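Local structure of aldehyde dehydrogenase (Anabaena variabilis, 4H7N) at residues F117-S123 with Q457-T463; L124-V130 with K451-Q457; I200-V206 with R225-Y230; H428-K432 with S443-A448. The protein probably catalyses the NAD+-dependent oxidation of aldehydes to carboxylic acids, as other members of the aldehyde dehydrogenase family do. Residues are numbered along the deposited sequence.

Interactions 1 and 2 are successive lengths of one antiparallel pairing, strand 118-134 with strand 454-462; they share Gln457, and their centres lie about 19 Å apart. Interaction 3, about 13 Å from interaction 2 between centres, joins strands 205-209 and 229-232 of the same sheet, and the two touch where Leu129 O meets Asp204 N at 2.7 Å. Along the chain, interaction 1 encloses interaction 2, which in turn encloses interactions 3 and 4 in series. Interaction 4 ties two loops about 17 Å from interaction 2 and about 21 Å from interaction 3, centre to centre. The set thus runs from the dimer-forming arm to the neighbourhood of the predicted active-site Glu232, and all four contacts touch the second subunit.

Interaction 1: residues F117-S123 with Q457-T463; sequences FIALQQS and QAFLIKT
Strands 118-123 and 457-462 run antiparallel, their axes 4.5 Å apart at closest approach and their directions at 155°. The register pairs Ile118 with Lys462 and continues to Ser123 with Gln457. Paired backbone hydrogen bonds mark Ala119 (N to Ile461 O 2.9 Å, O to Ile461 N 2.7 Å), Gln121 (N to Phe459 O 2.9 Å, O to Phe459 N 2.8 Å) and Ser123 (N to Gln457 O 3.0 Å, O to Gln457 N 2.9 Å). Past the strand ends, Phe117 O accepts from Thr463 N at 2.9 Å and Thr463 OG1 at 3.2 Å. This ribbon belongs to the oligomerisation arm of aldehyde dehydrogenases: residues 458-461 also pair in parallel with a strand of the second subunit, carrying the sheet across the interface. Among side chains, Leu120 (tp) sets CD1 3.6 Å from Leu460 CD2 and 3.9 Å from Ala458 CB. On the other face, Phe459 (m) turns its ring edge to Ser123 OG, 3.3 Å from CE2, and Gln121 NE2 reaches Ile461 CD1 at 3.5 Å.

Interaction 2: residues L124-V130 with K451-Q457; sequences LVPYPLV and KRFLRKQ
Two 2.8 Å hydrogen bonds, Val125 N to Arg455 O and Arg455 N to Val125 O, make Val125-Arg455 a hydrogen-bonded pair of the antiparallel ladder; Leu124-Lys456 and Pro126-Leu454 are its non-hydrogen-bonded neighbours. Here the strand pair of the oligomerisation arm reaches the body of the subunit. Strands 124-126 and 454-457 approach to 4.2 Å at 150°. Tyr127 N adds a bond to Phe453 O (3.1 Å), just beyond the ladder. A type I turn, Lys451 to Leu454, leads into the second strand. Water 1 donates to Val125 O (3.2 Å) and accepts from Arg455 NH2 (2.4 Å). The extended Arg455 side chain (mtt) lays a guanidinium face against Tyr127 CE2, which lies 3.4 Å from Arg455 NH1; Phe435 of the second subunit makes a cation-pi contact with the same arginine. On the Leu124 face, Leu454 CD2 lies 4.0 Å from Leu124 CB and 4.1 Å from Pro126 CB, while Leu124 CD2 meets Lys456 CG at 3.7 Å. Farther along, Val130 CG1 rests 4.0 Å from Phe453 CE1.

Interaction 3: residues I200-V206 with R225-Y230; sequences INYVDFV and RFIPAY
The ring of Phe205 (t) lies against Pro228, whose CB sits 4.1 Å from the ring centroid and 29° off its normal, an off-centre CH-pi contact; CB to Phe205 CD2 is 3.7 Å. The setting is a beta-alpha-beta crossover of the Rossmann-like fold: strand 205-209, helix 212-225, strand 229-232. Its two strands run parallel, with Val206 bridging Ala229 at a CA-CA distance of 4.9 Å. Val206 binds both neighbours of Ala229, its N donating to Pro228 O (3.1 Å) and its O accepting from Tyr230 N (2.8 Å). Phe226, with phi/psi of 60/51, ends the intervening helix in a Schellman motif and turns the chain into the approach to the second strand. Ile227 (pt) then points toward the 200-206 segment, its CD1 4.2 Å from both Val203 CG2 and Val206 CG1 and 4.4 Å from Ile200 CG2. Val206 CG1 also meets Ala229 CB at 3.8 Å. Tyr230 instead sends its hydroxyl to Glu232, the predicted active-site residue, so the crossover leads directly toward the probable catalytic region. At the opposite end of the segment, Arg225 (chi1 m, chi2 at -104°, chi3 m) folds back to reach main-chain carbonyls. Ile200 O accepts from its NE at 3.0 Å and its NH2 at 2.9 Å, and Arg225 NH2 adds a weak bond to Val203 O at 2.8 Å.

Interaction 4: residues H428-K432 with S443-A448; sequences HEGEK and SRVGAA
An ST turn at Ser443 takes part in this contact between two loops near the predicted active-site Glu232, one before strand 439-440 and the other between that strand and helix 448-451. Ser443 (t) accepts on OG from Val445 N at 3.3 Å and, across the loops, from Lys432 N at 3.3 Å. Val445 (t) points toward the 428-432 loop, its CG1 3.3 Å from both His428 O and Gly430 O and its CG2 3.8 Å from Lys432 NZ. Gly430 has phi/psi of 101/99, where a side chain would jam against the preceding carbonyl. Glu431, with chi1 at -97° and chi2 t, brings CG to 3.3 Å from Val445 O and OE2 to Ala448 N, a hydrogen bond of 3.2 Å at the start of the helix. Gly446 has a positive phi (74°), which favours glycine, and a CB there would crowd Glu431 OE2. Because Glu431 also forms a salt bridge with Lys456 of the second subunit, one carboxylate couples the loop-to-helix bond within the chain to the dimer interface.

Interaction 1: residues F117-S123 with Q457-T463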
# COMPACT_ATOMS: atom_id res chain seq x y z
N PHE A 117 -23.40 17.15 -15.89
CA PHE A 117 -22.52 17.58 -16.99
C PHE A 117 -21.05 17.18 -16.79
O PHE A 117 -20.18 17.66 -17.53
CB PHE A 117 -22.61 19.07 -17.24
CG PHE A 117 -22.41 19.91 -16.01
CD1 PHE A 117 -21.15 20.35 -15.64
CD2 PHE A 117 -23.50 20.31 -15.24
CE1 PHE A 117 -20.98 21.15 -14.52
CE2 PHE A 117 -23.34 21.10 -14.12
CZ PHE A 117 -22.07 21.52 -13.75
N ILE A 118 -20.78 16.34 -15.80
CA ILE A 118 -19.48 15.77 -15.60
C ILE A 118 -19.54 14.25 -15.70
O ILE A 118 -20.24 13.57 -14.91
CB ILE A 118 -18.86 16.10 -14.20
CG1 ILE A 118 -18.81 17.60 -13.88
CG2 ILE A 118 -17.46 15.52 -14.08
CD1 ILE A 118 -17.98 18.45 -14.84
N ALA A 119 -18.76 13.72 -16.64
CA ALA A 119 -18.63 12.29 -16.86
C ALA A 119 -17.27 11.80 -16.33
O ALA A 119 -16.32 12.56 -16.27
CB ALA A 119 -18.73 12.01 -18.34
N LEU A 120 -17.16 10.52 -16.01
CA LEU A 120 -15.97 9.94 -15.43
C LEU A 120 -15.50 8.77 -16.28
O LEU A 120 -16.29 7.87 -16.61
CB LEU A 120 -16.30 9.46 -14.00
CG LEU A 120 -15.20 8.63 -13.33
CD1 LEU A 120 -13.97 9.48 -12.98
CD2 LEU A 120 -15.74 7.96 -12.07
N GLN A 121 -14.23 8.78 -16.67
CA GLN A 121 -13.60 7.57 -17.20
C GLN A 121 -12.46 7.18 -16.30
O GLN A 121 -11.82 8.05 -15.71
CB GLN A 121 -13.10 7.76 -18.62
CG GLN A 121 -14.21 7.81 -19.66
CD GLN A 121 -13.68 8.20 -21.03
OE1 GLN A 121 -12.56 7.83 -21.40
NE2 GLN A 121 -14.47 8.96 -21.78
N GLN A 122 -12.19 5.89 -16.19
CA GLN A 122 -11.08 5.38 -15.37
C GLN A 122 -10.10 4.63 -16.26
O GLN A 122 -10.50 4.00 -17.23
CB GLN A 122 -11.61 4.44 -14.30
CG GLN A 122 -12.61 5.06 -13.31
CD GLN A 122 -11.95 5.76 -12.09
OE1 GLN A 122 -12.65 6.23 -11.18
NE2 GLN A 122 -10.63 5.83 -12.07
N SER A 123 -8.80 4.72 -15.95
CA SER A 123 -7.82 3.80 -16.58
C SER A 123 -6.74 3.44 -15.60
O SER A 123 -6.73 3.93 -14.47
CB SER A 123 -7.21 4.38 -17.87
OG SER A 123 -6.35 5.45 -17.55
N GLN A 457 -6.05 6.09 -12.67
CA GLN A 457 -6.17 7.46 -13.17
C GLN A 457 -7.63 7.75 -13.41
O GLN A 457 -8.31 6.95 -14.06
CB GLN A 457 -5.51 7.58 -14.54
CG GLN A 457 -4.07 7.88 -14.53
CD GLN A 457 -3.56 8.27 -15.91
OE1 GLN A 457 -3.86 7.62 -16.91
NE2 GLN A 457 -2.76 9.30 -15.96
N ALA A 458 -8.12 8.87 -12.91
CA ALA A 458 -9.49 9.30 -13.19
C ALA A 458 -9.47 10.46 -14.20
O ALA A 458 -8.58 11.32 -14.17
CB ALA A 458 -10.18 9.71 -11.90
N PHE A 459 -10.40 10.43 -15.15
CA PHE A 459 -10.60 11.54 -16.08
C PHE A 459 -12.01 12.02 -15.81
O PHE A 459 -12.98 11.27 -15.99
CB PHE A 459 -10.44 11.11 -17.54
CG PHE A 459 -9.12 10.44 -17.84
CD1 PHE A 459 -8.02 11.19 -18.18
CD2 PHE A 459 -8.99 9.07 -17.73
CE1 PHE A 459 -6.80 10.58 -18.43
CE2 PHE A 459 -7.76 8.45 -17.99
CZ PHE A 459 -6.67 9.22 -18.34
N LEU A 460 -12.11 13.25 -15.35
CA LEU A 460 -13.38 13.90 -15.14
C LEU A 460 -13.63 14.89 -16.25
O LEU A 460 -12.88 15.84 -16.43
CB LEU A 460 -13.39 14.61 -13.79
CG LEU A 460 -13.34 13.65 -12.61
CD1 LEU A 460 -12.92 14.33 -11.31
CD2 LEU A 460 -14.70 12.97 -12.44
N ILE A 461 -14.72 14.67 -16.97
CA ILE A 461 -14.95 15.30 -18.26
C ILE A 461 -16.16 16.21 -18.25
O ILE A 461 -17.28 15.77 -18.00
CB ILE A 461 -15.17 14.23 -19.33
CG1 ILE A 461 -13.94 13.30 -19.36
CG2 ILE A 461 -15.41 14.87 -20.68
CD1 ILE A 461 -14.15 11.97 -20.02
N LYS A 462 -15.93 17.47 -18.54
CA LYS A 462 -17.00 18.43 -18.65
C LYS A 462 -17.63 18.28 -20.05
O LYS A 462 -17.00 18.55 -21.05
CB LYS A 462 -16.48 19.84 -18.42
CG LYS A 462 -17.59 20.89 -18.48
CD LYS A 462 -17.01 22.28 -18.37
CE LYS A 462 -18.04 23.36 -18.66
NZ LYS A 462 -19.19 23.27 -17.72
N THR A 463 -18.87 17.81 -20.09
CA THR A 463 -19.56 17.57 -21.36
C THR A 463 -20.47 18.75 -21.84
O THR A 463 -21.06 18.63 -22.91
CB THR A 463 -20.48 16.34 -21.25
OG1 THR A 463 -21.47 16.59 -20.25
CG2 THR A 463 -19.68 15.09 -20.85

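Interaction 2: residues L124-V130 with K451-Q457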
# COMPACT_ATOMS: atom_id res chain seq x y z
N LEU A 124 -5.86 2.53 -16.02
CA LEU A 124 -4.85 1.96 -15.16
C LEU A 124 -3.47 2.02 -15.84
O LEU A 124 -3.34 1.62 -16.97
CB LEU A 124 -5.24 0.53 -14.88
CG LEU A 124 -6.59 0.46 -14.15
CD1 LEU A 124 -7.45 -0.65 -14.76
CD2 LEU A 124 -6.41 0.28 -12.66
N VAL A 125 -2.47 2.52 -15.14
CA VAL A 125 -1.14 2.76 -15.70
C VAL A 125 -0.12 1.94 -14.88
O VAL A 125 0.06 2.20 -13.68
CB VAL A 125 -0.78 4.26 -15.58
CG1 VAL A 125 0.53 4.58 -16.25
CG2 VAL A 125 -1.88 5.10 -16.21
N PRO A 126 0.55 0.96 -15.51
CA PRO A 126 1.50 0.16 -14.71
C PRO A 126 2.69 0.95 -14.19
O PRO A 126 3.15 1.86 -14.84
CB PRO A 126 1.99 -0.89 -15.70
CG PRO A 126 1.77 -0.31 -17.07
CD PRO A 126 0.58 0.61 -16.93
N TYR A 127 3.24 0.55 -13.04
CA TYR A 127 4.58 1.00 -12.64
C TYR A 127 5.53 0.52 -13.74
O TYR A 127 5.49 -0.65 -14.09
CB TYR A 127 4.97 0.41 -11.32
CG TYR A 127 4.20 0.98 -10.16
CD1 TYR A 127 2.99 0.46 -9.79
CD2 TYR A 127 4.67 2.07 -9.44
CE1 TYR A 127 2.25 1.00 -8.73
CE2 TYR A 127 3.94 2.62 -8.38
CZ TYR A 127 2.74 2.08 -8.05
OH TYR A 127 2.02 2.58 -7.04
N PRO A 128 6.40 1.39 -14.25
CA PRO A 128 7.22 0.88 -15.38
C PRO A 128 8.20 -0.26 -15.02
O PRO A 128 8.38 -1.17 -15.83
CB PRO A 128 7.97 2.11 -15.84
CG PRO A 128 7.05 3.26 -15.49
CD PRO A 128 6.45 2.86 -14.17
N LEU A 129 8.82 -0.18 -13.87
CA LEU A 129 9.84 -1.16 -13.46
C LEU A 129 9.69 -1.65 -12.02
O LEU A 129 9.74 -0.88 -11.05
CB LEU A 129 11.22 -0.59 -13.67
CG LEU A 129 12.37 -1.60 -13.47
CD1 LEU A 129 12.27 -2.76 -14.47
CD2 LEU A 129 13.72 -0.95 -13.58
N VAL A 130 9.44 -2.95 -11.90
CA VAL A 130 9.19 -3.62 -10.61
C VAL A 130 10.43 -4.46 -10.31
O VAL A 130 10.96 -5.18 -11.23
CB VAL A 130 7.92 -4.50 -10.69
CG1 VAL A 130 7.77 -5.33 -9.44
CG2 VAL A 130 6.71 -3.62 -10.88
N LYS A 451 -3.70 -5.61 -9.14
CA LYS A 451 -3.92 -4.19 -9.10
C LYS A 451 -2.91 -3.39 -8.31
O LYS A 451 -2.67 -2.23 -8.58
CB LYS A 451 -5.34 -3.92 -8.64
CG LYS A 451 -6.34 -4.43 -9.68
CD LYS A 451 -7.78 -4.11 -9.30
CE LYS A 451 -8.23 -2.79 -9.93
NZ LYS A 451 -8.30 -2.93 -11.41
N ARG A 452 -2.22 -4.02 -7.38
CA ARG A 452 -1.14 -3.32 -6.75
C ARG A 452 -0.08 -2.76 -7.71
O ARG A 452 0.65 -1.82 -7.34
CB ARG A 452 -0.56 -4.15 -5.62
CG ARG A 452 0.26 -5.28 -6.03
CD ARG A 452 0.45 -6.30 -4.87
NE ARG A 452 0.61 -7.57 -5.56
CZ ARG A 452 1.60 -8.46 -5.42
NH1 ARG A 452 2.57 -8.30 -4.55
NH2 ARG A 452 1.56 -9.57 -6.15
N PHE A 453 0.04 -3.33 -8.92
CA PHE A 453 1.07 -2.93 -9.88
C PHE A 453 0.63 -1.82 -10.85
O PHE A 453 1.36 -1.51 -11.78
CB PHE A 453 1.54 -4.15 -10.69
CG PHE A 453 2.21 -5.19 -9.85
CD1 PHE A 453 3.29 -4.86 -9.08
CD2 PHE A 453 1.67 -6.44 -9.73
CE1 PHE A 453 3.93 -5.81 -8.26
CE2 PHE A 453 2.24 -7.37 -8.88
CZ PHE A 453 3.37 -7.07 -8.17
N LEU A 454 -0.55 -1.27 -10.62
CA LEU A 454 -1.22 -0.28 -11.49
C LEU A 454 -1.57 0.94 -10.71
O LEU A 454 -1.95 0.83 -9.51
CB LEU A 454 -2.52 -0.88 -12.04
CG LEU A 454 -2.25 -2.09 -12.98
CD1 LEU A 454 -3.53 -2.90 -13.04
CD2 LEU A 454 -1.87 -1.62 -14.37
N ARG A 455 -1.38 2.11 -11.31
CA ARG A 455 -1.90 3.31 -10.71
C ARG A 455 -3.22 3.60 -11.43
O ARG A 455 -3.30 3.53 -12.64
CB ARG A 455 -0.96 4.48 -10.92
CG ARG A 455 0.28 4.42 -10.08
CD ARG A 455 0.94 5.79 -10.18
NE ARG A 455 2.15 5.96 -9.36
CZ ARG A 455 3.38 5.69 -9.75
NH1 ARG A 455 4.39 5.93 -8.92
NH2 ARG A 455 3.62 5.16 -10.96
N LYS A 456 -4.23 3.90 -10.65
CA LYS A 456 -5.52 4.31 -11.16
C LYS A 456 -5.47 5.77 -11.52
O LYS A 456 -4.90 6.59 -10.80
CB LYS A 456 -6.59 4.05 -10.08
CG LYS A 456 -6.86 2.58 -9.82
CD LYS A 456 -7.75 2.40 -8.59
CE LYS A 456 -7.47 1.10 -7.82
NZ LYS A 456 -8.20 1.17 -6.52
N GLN A 457 -6.05 6.09 -12.67
CA GLN A 457 -6.17 7.46 -13.17
C GLN A 457 -7.63 7.75 -13.41
O GLN A 457 -8.31 6.95 -14.06
CB GLN A 457 -5.51 7.58 -14.54
CG GLN A 457 -4.07 7.88 -14.53
CD GLN A 457 -3.56 8.27 -15.91
OE1 GLN A 457 -3.86 7.62 -16.91
NE2 GLN A 457 -2.76 9.30 -15.96
O HOH W 1 2.26 4.31 -12.74
O HOH W 2 -0.09 0.13 -5.83

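Interaction 3: residues I200-V206 with R225-Y230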
# COMPACT_ATOMS: atom_id res chain seq x y z
N ILE A 200 17.00 -1.96 -5.42
CA ILE A 200 15.96 -1.08 -4.87
C ILE A 200 16.19 0.38 -5.28
O ILE A 200 15.20 1.15 -5.44
CB ILE A 200 15.88 -1.23 -3.34
CG1 ILE A 200 15.40 -2.64 -2.98
CG2 ILE A 200 15.01 -0.17 -2.72
CD1 ILE A 200 15.63 -3.01 -1.53
N ASN A 201 17.45 0.77 -5.47
CA ASN A 201 17.72 2.11 -6.01
C ASN A 201 17.27 2.40 -7.42
O ASN A 201 17.23 3.56 -7.75
CB ASN A 201 19.15 2.53 -5.89
CG ASN A 201 19.61 2.54 -4.47
OD1 ASN A 201 18.85 2.86 -3.56
ND2 ASN A 201 20.83 2.08 -4.26
N TYR A 202 16.91 1.40 -8.22
CA TYR A 202 16.63 1.61 -9.65
C TYR A 202 15.17 1.38 -10.10
O TYR A 202 14.83 1.73 -11.24
CB TYR A 202 17.56 0.73 -10.50
CG TYR A 202 19.01 0.95 -10.15
CD1 TYR A 202 19.59 2.23 -10.27
CD2 TYR A 202 19.78 -0.06 -9.62
CE1 TYR A 202 20.92 2.46 -9.88
CE2 TYR A 202 21.11 0.15 -9.25
CZ TYR A 202 21.67 1.41 -9.37
OH TYR A 202 22.99 1.60 -8.99
N VAL A 203 14.35 0.82 -9.23
CA VAL A 203 13.01 0.39 -9.59
C VAL A 203 11.96 1.36 -9.05
O VAL A 203 12.26 2.26 -8.26
CB VAL A 203 12.77 -1.05 -9.13
CG1 VAL A 203 13.80 -2.00 -9.78
CG2 VAL A 203 12.79 -1.22 -7.65
N ASP A 204 10.73 1.16 -9.50
CA ASP A 204 9.58 1.99 -9.13
C ASP A 204 8.73 1.34 -8.04
O ASP A 204 7.82 1.96 -7.50
CB ASP A 204 8.71 2.21 -10.36
CG ASP A 204 9.46 2.91 -11.49
OD1 ASP A 204 10.28 3.80 -11.22
OD2 ASP A 204 9.33 2.51 -12.67
N PHE A 205 9.01 0.09 -7.74
CA PHE A 205 8.18 -0.77 -6.90
C PHE A 205 9.09 -1.98 -6.52
O PHE A 205 9.74 -2.58 -7.40
CB PHE A 205 6.94 -1.24 -7.69
CG PHE A 205 5.87 -1.91 -6.85
CD1 PHE A 205 6.10 -3.12 -6.21
CD2 PHE A 205 4.61 -1.36 -6.75
CE1 PHE A 205 5.14 -3.71 -5.42
CE2 PHE A 205 3.61 -1.96 -5.99
CZ PHE A 205 3.90 -3.13 -5.30
N VAL A 206 9.10 -2.37 -5.26
CA VAL A 206 9.87 -3.54 -4.81
C VAL A 206 9.00 -4.55 -4.09
O VAL A 206 8.26 -4.21 -3.13
CB VAL A 206 11.10 -3.18 -3.94
CG1 VAL A 206 10.72 -2.50 -2.63
CG2 VAL A 206 11.92 -4.46 -3.65
N ARG A 225 13.59 5.90 -0.72
CA ARG A 225 13.47 6.10 -2.15
C ARG A 225 12.09 6.60 -2.59
O ARG A 225 11.93 7.04 -3.70
CB ARG A 225 13.82 4.82 -2.84
CG ARG A 225 15.31 4.52 -2.56
CD ARG A 225 16.08 4.87 -3.82
NE ARG A 225 15.34 4.07 -4.78
CZ ARG A 225 14.76 4.46 -5.92
NH1 ARG A 225 14.97 5.66 -6.46
NH2 ARG A 225 14.07 3.52 -6.58
N PHE A 226 11.12 6.55 -1.68
CA PHE A 226 9.73 6.92 -1.94
C PHE A 226 9.10 6.06 -3.04
O PHE A 226 8.46 6.57 -3.97
CB PHE A 226 9.56 8.41 -2.21
CG PHE A 226 8.20 8.94 -1.84
CD1 PHE A 226 7.88 9.16 -0.54
CD2 PHE A 226 7.24 9.17 -2.81
CE1 PHE A 226 6.65 9.68 -0.19
CE2 PHE A 226 5.99 9.63 -2.46
CZ PHE A 226 5.70 9.89 -1.13
N ILE A 227 9.23 4.74 -2.88
CA ILE A 227 8.51 3.78 -3.70
C ILE A 227 7.69 2.78 -2.87
O ILE A 227 7.99 2.50 -1.71
CB ILE A 227 9.47 2.98 -4.62
CG1 ILE A 227 10.40 2.10 -3.79
CG2 ILE A 227 10.27 3.87 -5.55
CD1 ILE A 227 11.25 1.17 -4.61
N PRO A 228 6.63 2.21 -3.45
CA PRO A 228 5.87 1.18 -2.79
C PRO A 228 6.71 -0.06 -2.55
O PRO A 228 7.54 -0.45 -3.40
CB PRO A 228 4.79 0.83 -3.80
CG PRO A 228 4.77 1.96 -4.77
CD PRO A 228 6.16 2.47 -4.81
N ALA A 229 6.46 -0.69 -1.42
CA ALA A 229 7.04 -1.99 -1.10
C ALA A 229 5.97 -3.00 -0.72
O ALA A 229 5.14 -2.75 0.17
CB ALA A 229 8.04 -1.82 0.04
N TYR A 230 6.03 -4.16 -1.36
CA TYR A 230 5.26 -5.32 -0.95
C TYR A 230 6.21 -6.26 -0.24
O TYR A 230 7.23 -6.70 -0.81
CB TYR A 230 4.53 -6.02 -2.09
CG TYR A 230 3.75 -7.24 -1.56
CD1 TYR A 230 2.46 -7.10 -1.05
CD2 TYR A 230 4.29 -8.50 -1.58
CE1 TYR A 230 1.77 -8.18 -0.52
CE2 TYR A 230 3.61 -9.58 -1.03
CZ TYR A 230 2.34 -9.41 -0.52
OH TYR A 230 1.62 -10.46 0.01

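Interaction 4: residues H428-K432 with S443-A448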
# COMPACT_ATOMS: atom_id res chain seq x y z
N HIS A 428 -4.64 -20.45 -3.96
CA HIS A 428 -4.34 -19.11 -4.33
C HIS A 428 -5.65 -18.31 -4.33
O HIS A 428 -5.76 -17.35 -5.06
CB HIS A 428 -3.82 -19.20 -5.78
CG HIS A 428 -4.68 -20.07 -6.66
ND1 HIS A 428 -5.91 -19.66 -7.13
CD2 HIS A 428 -4.53 -21.36 -7.07
CE1 HIS A 428 -6.46 -20.64 -7.83
NE2 HIS A 428 -5.64 -21.67 -7.81
N GLU A 429 -6.69 -18.75 -3.62
CA GLU A 429 -7.91 -17.95 -3.51
C GLU A 429 -8.00 -17.47 -2.09
O GLU A 429 -7.45 -18.12 -1.19
CB GLU A 429 -9.15 -18.75 -3.84
CG GLU A 429 -9.07 -19.36 -5.21
CD GLU A 429 -8.95 -20.89 -5.19
OE1 GLU A 429 -8.17 -21.52 -4.34
OE2 GLU A 429 -9.66 -21.40 -6.06
N GLY A 430 -8.65 -16.34 -1.88
CA GLY A 430 -8.76 -15.76 -0.52
C GLY A 430 -7.77 -14.62 -0.29
O GLY A 430 -6.61 -14.85 -0.01
N GLU A 431 -8.25 -13.40 -0.42
CA GLU A 431 -7.45 -12.22 -0.14
C GLU A 431 -7.15 -12.15 1.33
O GLU A 431 -7.99 -12.44 2.18
CB GLU A 431 -8.15 -10.96 -0.61
CG GLU A 431 -7.65 -10.51 -2.00
CD GLU A 431 -8.48 -9.39 -2.66
OE1 GLU A 431 -9.18 -8.66 -1.91
OE2 GLU A 431 -8.40 -9.23 -3.91
N LYS A 432 -5.90 -11.82 1.64
CA LYS A 432 -5.44 -11.80 2.99
C LYS A 432 -4.37 -10.73 3.16
O LYS A 432 -3.54 -10.50 2.26
CB LYS A 432 -4.84 -13.14 3.40
CG LYS A 432 -3.88 -13.72 2.38
CD LYS A 432 -2.86 -14.64 3.03
CE LYS A 432 -1.95 -15.30 2.00
NZ LYS A 432 -2.76 -15.97 0.94
N SER A 443 -2.37 -7.54 -0.53
CA SER A 443 -2.52 -8.97 -0.81
C SER A 443 -1.92 -9.27 -2.18
O SER A 443 -2.04 -8.43 -3.09
CB SER A 443 -4.01 -9.35 -0.81
OG SER A 443 -4.11 -10.75 -0.89
N ARG A 444 -1.28 -10.42 -2.33
CA ARG A 444 -0.78 -10.87 -3.65
C ARG A 444 -1.73 -11.86 -4.26
O ARG A 444 -1.47 -12.42 -5.31
CB ARG A 444 0.64 -11.44 -3.59
CG ARG A 444 0.84 -12.60 -2.67
CD ARG A 444 2.11 -13.34 -3.02
NE ARG A 444 3.35 -12.57 -2.97
CZ ARG A 444 4.44 -12.94 -2.28
NH1 ARG A 444 4.43 -14.03 -1.52
NH2 ARG A 444 5.55 -12.23 -2.35
N VAL A 445 -2.88 -12.03 -3.63
CA VAL A 445 -3.85 -12.99 -4.07
C VAL A 445 -5.02 -12.26 -4.69
O VAL A 445 -5.40 -11.18 -4.27
CB VAL A 445 -4.25 -13.94 -2.91
CG1 VAL A 445 -5.59 -14.60 -3.16
CG2 VAL A 445 -3.15 -15.00 -2.73
N GLY A 446 -5.53 -12.84 -5.76
CA GLY A 446 -6.73 -12.34 -6.42
C GLY A 446 -6.53 -11.08 -7.21
O GLY A 446 -5.44 -10.77 -7.63
N ALA A 447 -7.62 -10.36 -7.40
CA ALA A 447 -7.62 -9.04 -8.01
C ALA A 447 -6.51 -8.19 -7.48
O ALA A 447 -5.64 -7.84 -8.23
CB ALA A 447 -8.95 -8.33 -7.78
N ALA A 448 -6.57 -7.85 -6.19
CA ALA A 448 -5.62 -6.89 -5.58
C ALA A 448 -4.16 -7.25 -5.81
O ALA A 448 -3.30 -6.39 -5.83
CB ALA A 448 -5.90 -6.77 -4.09